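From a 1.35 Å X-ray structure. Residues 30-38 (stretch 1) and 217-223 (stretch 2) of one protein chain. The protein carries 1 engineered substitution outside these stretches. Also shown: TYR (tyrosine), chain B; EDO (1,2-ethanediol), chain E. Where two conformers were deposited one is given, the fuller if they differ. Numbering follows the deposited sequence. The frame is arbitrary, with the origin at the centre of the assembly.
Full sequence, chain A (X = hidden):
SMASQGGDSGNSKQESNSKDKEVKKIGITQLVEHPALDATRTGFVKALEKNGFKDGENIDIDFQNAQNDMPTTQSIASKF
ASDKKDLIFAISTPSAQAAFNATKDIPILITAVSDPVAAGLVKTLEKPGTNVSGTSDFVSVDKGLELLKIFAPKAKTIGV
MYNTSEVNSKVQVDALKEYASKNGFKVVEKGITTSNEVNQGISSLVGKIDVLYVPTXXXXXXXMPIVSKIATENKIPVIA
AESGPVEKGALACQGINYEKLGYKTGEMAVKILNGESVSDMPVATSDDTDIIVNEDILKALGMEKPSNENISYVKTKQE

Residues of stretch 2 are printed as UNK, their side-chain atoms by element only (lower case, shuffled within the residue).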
ATOM      1  N   GLN A  30      -4.671  -9.356  -7.545  1.00 11.44           N
ATOM      2  CA  GLN A  30      -3.743  -8.841  -6.542  1.00 11.38           C
ATOM      3  C   GLN A  30      -2.301  -8.849  -7.117  1.00 12.43           C
ATOM      4  O   GLN A  30      -1.895  -9.829  -7.703  1.00 13.07           O
ATOM      5  CB  GLN A  30      -3.794  -9.710  -5.293  1.00 12.33           C
ATOM      6  CG  GLN A  30      -2.972  -9.209  -4.130  1.00 13.14           C
ATOM      7  CD  GLN A  30      -3.104 -10.031  -2.859  1.00 12.05           C
ATOM      8  OE1 GLN A  30      -4.217 -10.512  -2.529  1.00 15.46           O
ATOM      9  NE2 GLN A  30      -2.032 -10.137  -2.078  1.00 14.47           N
ATOM     10  N   LEU A  31      -1.574  -7.749  -6.939  1.00 11.21           N
ATOM     11  CA  LEU A  31      -0.228  -7.684  -7.557  1.00 11.05           C
ATOM     12  C   LEU A  31       0.744  -8.766  -7.069  1.00 11.98           C
ATOM     13  O   LEU A  31       1.437  -9.408  -7.879  1.00 13.26           O
ATOM     14  CB  LEU A  31       0.317  -6.290  -7.315  1.00 10.65           C
ATOM     15  CG  LEU A  31       1.781  -6.052  -7.747  1.00 11.60           C
ATOM     16  CD1 LEU A  31       1.864  -6.235  -9.236  1.00 12.26           C
ATOM     17  CD2 LEU A  31       2.148  -4.667  -7.280  1.00 14.09           C
ATOM     18  N   VAL A  32       0.804  -8.930  -5.753  1.00 12.32           N
ATOM     19  CA  VAL A  32       1.797  -9.764  -5.091  1.00 13.52           C
ATOM     20  C   VAL A  32       1.332 -10.010  -3.650  1.00 12.63           C
ATOM     21  O   VAL A  32       0.581  -9.220  -3.128  1.00 14.00           O
ATOM     22  CB  VAL A  32       3.208  -9.084  -5.145  1.00 15.21           C
ATOM     23  CG1 VAL A  32       3.231  -7.826  -4.308  1.00 15.21           C
ATOM     24  CG2 VAL A  32       4.327 -10.069  -4.754  1.00 17.51           C
ATOM     25  N   GLU A  33       1.831 -11.045  -2.996  1.00 14.47           N
ATOM     26  CA  GLU A  33       1.739 -11.167  -1.533  1.00 16.43           C
ATOM     27  C   GLU A  33       2.748 -10.240  -0.834  1.00 15.57           C
ATOM     28  O   GLU A  33       3.999 -10.473  -0.828  1.00 20.21           O
ATOM     29  CB  GLU A  33       1.994 -12.599  -1.099  1.00 19.16           C
ATOM     30  CG  GLU A  33       0.999 -13.618  -1.607  1.00 26.27           C
ATOM     31  CD  GLU A  33       1.434 -15.046  -1.332  1.00 35.50           C
ATOM     32  OE1 GLU A  33       2.419 -15.235  -0.604  1.00 46.99           O
ATOM     33  OE2 GLU A  33       0.783 -15.984  -1.833  1.00 50.20           O
ATOM     34  N   HIS A  34       2.253  -9.156  -0.281  1.00 14.84           N
ATOM     35  CA  HIS A  34       2.941  -8.409   0.788  1.00 14.14           C
ATOM     36  C   HIS A  34       1.852  -8.072   1.835  1.00 13.83           C
ATOM     37  O   HIS A  34       0.661  -8.119   1.487  1.00 14.46           O
ATOM     38  CB  HIS A  34       3.834  -7.232   0.341  1.00 13.92           C
ATOM     39  CG  HIS A  34       3.163  -6.019  -0.254  1.00 13.09           C
ATOM     40  ND1 HIS A  34       2.560  -5.040   0.511  1.00 13.13           N
ATOM     41  CD2 HIS A  34       3.179  -5.535  -1.526  1.00 13.64           C
ATOM     42  CE1 HIS A  34       2.179  -4.049  -0.284  1.00 12.83           C
ATOM     43  NE2 HIS A  34       2.571  -4.308  -1.523  1.00 13.86           N
ATOM     44  N   PRO A  35       2.221  -7.806   3.094  1.00 13.95           N
ATOM     45  CA  PRO A  35       1.188  -7.858   4.138  1.00 13.78           C
ATOM     46  C   PRO A  35      -0.015  -6.984   3.930  1.00 12.69           C
ATOM     47  O   PRO A  35      -1.172  -7.422   4.175  1.00 14.19           O
ATOM     48  CB  PRO A  35       1.943  -7.511   5.420  1.00 15.37           C
ATOM     49  CG  PRO A  35       3.332  -8.061   5.156  1.00 16.04           C
ATOM     50  CD  PRO A  35       3.568  -7.796   3.695  1.00 14.15           C
ATOM     51  N   ALA A  36       0.165  -5.793   3.472  1.00 11.48           N
ATOM     52  CA  ALA A  36      -0.934  -4.867   3.300  1.00 11.00           C
ATOM     53  C   ALA A  36      -1.874  -5.393   2.254  1.00 10.87           C
ATOM     54  O   ALA A  36      -3.119  -5.300   2.401  1.00 12.65           O
ATOM     55  CB  ALA A  36      -0.406  -3.477   2.874  1.00 12.50           C
ATOM     56  N   LEU A  37      -1.353  -5.892   1.142  1.00 11.81           N
ATOM     57  CA  LEU A  37      -2.253  -6.354   0.075  1.00 10.81           C
ATOM     58  C   LEU A  37      -3.032  -7.569   0.528  1.00 11.31           C
ATOM     59  O   LEU A  37      -4.256  -7.650   0.255  1.00 12.47           O
ATOM     60  CB  LEU A  37      -1.504  -6.640  -1.220  1.00 10.27           C
ATOM     61  CG  LEU A  37      -0.595  -5.502  -1.747  1.00 10.82           C
ATOM     62  CD1 LEU A  37      -0.171  -5.795  -3.148  1.00 11.34           C
ATOM     63  CD2 LEU A  37      -1.226  -4.119  -1.669  1.00 10.78           C
ATOM     64  N   ASP A  38      -2.377  -8.490   1.181  1.00 11.47           N
ATOM     65  CA  ASP A  38      -3.035  -9.698   1.741  1.00 12.14           C
ATOM     66  C   ASP A  38      -4.129  -9.302   2.717  1.00 12.71           C
ATOM     67  O   ASP A  38      -5.233  -9.901   2.732  1.00 14.88           O
ATOM     68  CB  ASP A  38      -2.016 -10.544   2.520  1.00 14.73           C
ATOM     69  CG  ASP A  38      -1.008 -11.308   1.639  1.00 18.01           C
ATOM     70  OD1 ASP A  38      -1.124 -11.304   0.377  1.00 22.56           O
ATOM     71  OD2 ASP A  38      -0.049 -11.920   2.242  1.00 24.98           O
ATOM     72  N   UNK A 217       5.246   1.753  -1.689  1.00 12.29           N
ATOM     73  CA  UNK A 217       5.817   1.302  -2.908  1.00  9.78           C
ATOM     74  C   UNK A 217       5.868  -0.234  -2.904  1.00 10.94           C
ATOM     75  O   UNK A 217       6.386  -0.849  -1.986  1.00 12.02           O
ATOM     76  o   UNK A 217       8.535   0.354  -4.379  1.00 15.14           O
ATOM     77  c   UNK A 217       7.987   1.474  -4.235  1.00 12.51           C
ATOM     78  c   UNK A 217       7.286   1.833  -2.948  1.00 10.85           C
ATOM     79  o   UNK A 217       7.989   2.346  -5.120  1.00 17.27           O
ATOM     80  N   UNK A 218       5.200  -0.844  -3.914  1.00 11.47           N
ATOM     81  CA  UNK A 218       5.078  -2.266  -3.961  1.00 11.72           C
ATOM     82  C   UNK A 218       6.390  -3.019  -4.108  1.00 11.92           C
ATOM     83  O   UNK A 218       6.578  -4.038  -3.520  1.00 14.01           O
ATOM     84  n   UNK A 218       2.203  -1.261  -5.500  1.00 11.43           N
ATOM     85  c   UNK A 218       2.660  -2.257  -4.784  1.00 11.04           C
ATOM     86  o   UNK A 218       1.992  -2.835  -3.893  1.00 13.00           O
ATOM     87  c   UNK A 218       4.098  -2.692  -5.066  1.00 11.67           C
ATOM     88  N   UNK A 219       7.292  -2.426  -4.902  1.00 11.77           N
ATOM     89  CA  UNK A 219       8.618  -3.048  -5.123  1.00 11.79           C
ATOM     90  C   UNK A 219       9.437  -3.083  -3.826  1.00 13.02           C
ATOM     91  O   UNK A 219       9.926  -4.137  -3.422  1.00 14.57           O
ATOM     92  c   UNK A 219       9.310  -2.318  -6.257  1.00 12.67           C
ATOM     93  c   UNK A 219      10.622  -2.985  -6.675  1.00 14.41           C
ATOM     94  c   UNK A 219      10.381  -4.345  -7.286  1.00 18.15           C
ATOM     95  c   UNK A 219      11.348  -2.068  -7.650  1.00 15.96           C
ATOM     96  N   UNK A 220       9.514  -1.945  -3.143  1.00 13.08           N
ATOM     97  CA  UNK A 220      10.296  -1.882  -1.893  1.00 13.52           C
ATOM     98  C   UNK A 220       9.632  -2.674  -0.758  1.00 13.79           C
ATOM     99  O   UNK A 220      10.292  -3.401  -0.023  1.00 15.46           O
ATOM    100  c   UNK A 220      11.457   0.214  -2.615  1.00 17.01           C
ATOM    101  c   UNK A 220      11.406  -0.389  -0.224  1.00 17.01           C
ATOM    102  c   UNK A 220      10.610  -0.438  -1.515  1.00 15.72           C
ATOM    103  N   UNK A 221       8.296  -2.586  -0.661  1.00 12.95           N
ATOM    104  CA  UNK A 221       7.585  -3.372   0.354  1.00 13.90           C
ATOM    105  C   UNK A 221       7.812  -4.867   0.180  1.00 14.57           C
ATOM    106  O   UNK A 221       7.810  -5.590   1.163  1.00 24.91           O
ATOM    107  c   UNK A 221       6.086  -3.030   0.312  1.00 14.89           C
ATOM    108  N   UNK A 222       7.977  -5.334  -1.053  1.00 12.99           N
ATOM    109  CA  UNK A 222       8.246  -6.748  -1.347  0.60 14.15           C
ATOM    110  C   UNK A 222       9.663  -7.223  -1.080  1.00 14.72           C
ATOM    111  O   UNK A 222       9.932  -8.447  -1.076  1.00 19.11           O
ATOM    112  o   UNK A 222       6.609  -6.817  -3.051  0.60 16.37           O
ATOM    113  c   UNK A 222       7.987  -6.992  -2.806  0.60 13.39           C
ATOM    114  N   UNK A 223      10.571  -6.252  -0.893  1.00 13.28           N
ATOM    115  CA  UNK A 223      11.981  -6.507  -0.581  1.00 12.12           C
ATOM    116  C   UNK A 223      12.390  -5.991   0.761  1.00 11.90           C
ATOM    117  O   UNK A 223      13.621  -5.827   1.037  1.00 15.05           O
ATOM    118  o   UNK A 223      12.847  -6.744  -2.798  1.00 23.46           O
ATOM    119  c   UNK A 223      12.840  -5.896  -1.675  1.00 18.01           C
TER
HETATM  120  N   TYR B 401      -0.164   2.149  -2.162  1.00 10.93           N
HETATM  121  CA  TYR B 401       0.277   1.072  -3.067  1.00 10.93           C
HETATM  122  C   TYR B 401      -0.358   1.266  -4.435  1.00 11.51           C
HETATM  123  O   TYR B 401      -0.227   0.376  -5.266  1.00 11.91           O
HETATM  124  CB  TYR B 401       0.112  -0.332  -2.451  1.00 10.40           C
HETATM  125  CG  TYR B 401       0.989  -0.548  -1.262  1.00  9.31           C
HETATM  126  CD1 TYR B 401       2.404  -0.600  -1.431  1.00 10.39           C
HETATM  127  CD2 TYR B 401       0.526  -0.633   0.017  1.00 11.24           C
HETATM  128  CE1 TYR B 401       3.225  -0.715  -0.340  1.00 11.71           C
HETATM  129  CE2 TYR B 401       1.338  -0.752   1.123  1.00 10.99           C
HETATM  130  CZ  TYR B 401       2.741  -0.787   0.938  1.00 11.01           C
HETATM  131  OH  TYR B 401       3.573  -0.896   2.034  1.00 12.96           O
HETATM  132  OXT TYR B 401      -0.891   2.319  -4.716  1.00 11.69           O
HETATM  133  C1  EDO E 404       4.507 -13.937  -4.080  1.00 35.38           C
HETATM  134  O1  EDO E 404       3.170 -13.365  -4.225  1.00 27.83           O
HETATM  135  C2  EDO E 404       5.521 -13.415  -5.107  1.00 40.29           C
HETATM  136  O2  EDO E 404       6.075 -14.428  -5.948  1.00 46.07           O

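Position 217 carries two side-chain carbons, the second bearing two oxygens, and no atom of it touches stretch 1. One oxygen lies 2.8 Å from the backbone N of position 220, and 217 is itself the N-cap residue. A carboxylate on so short a stem is Asp217; its OD1 accepts that capping bond at the start of the helix that presents the next residues.

Position 218 also has two carbons, but the second holds one oxygen and one nitrogen. The oxygen lies 2.8 Å from His34 NE2 and 3.7 Å from Leu37 CD1, and the second carbon 3.5 Å from Leu31 CD2, so two leucine methyls pack beside a flat amide. This is Asn218. Its CA-to-CB bond runs sideways, yet the end of the side chain comes nearer to stretch 1. His34 NE2 donates to Asn218 OD1 at 170°, nearly straight, while Asn218 ND2 donates to O of the bound tyrosine at 2.9 Å. The amide thus spends its acceptor on the protein and its donor on the ligand.

Position 219 shows four carbons forked at the second; the CA-to-CB bond points away from stretch 1, and no atom touches it. This is Leu219.

At 220 one carbon carries two more, a fork directly at CB, out of reach of stretch 1. It is Val220, whose contribution here is the backbone N that Asp217 caps.

Position 221 has a single carbon, aimed toward stretch 1. This CB sits over one face of the His34 ring, 4.0 Å from the centroid and 5° off its normal, a CH-pi contact. The lone methyl is that of Ala221.

Position 222 bears one carbon, then one oxygen, which lies 3.7 Å from Val32 CG1 and 4.0 Å from His34 CD2. It is Ser222, with two deposited conformers; in the one given, Ser222 OG donates to Asn218 O at 2.8 Å, turning back to the preceding turn.

Position 223 again has one carbon and one oxygen, beyond reach of stretch 1. It is Ser223, at the N-cap position of a following helix, though its side chain makes no capping bond.

The contact is small, 263 Å² in all, and centres on one imidazole. Asn218 meets the edge of the His34 ring and Ala221 covers a face, three residues later on the same helix. His34 CE1 also comes within 3.5 Å of CE1 of the bound tyrosine. The rule to read is economy: a capped helical turn supplies a directional acceptor and a small methyl, and the ligand shares the same amide.

Stretch 2 217-223: DNLVASS
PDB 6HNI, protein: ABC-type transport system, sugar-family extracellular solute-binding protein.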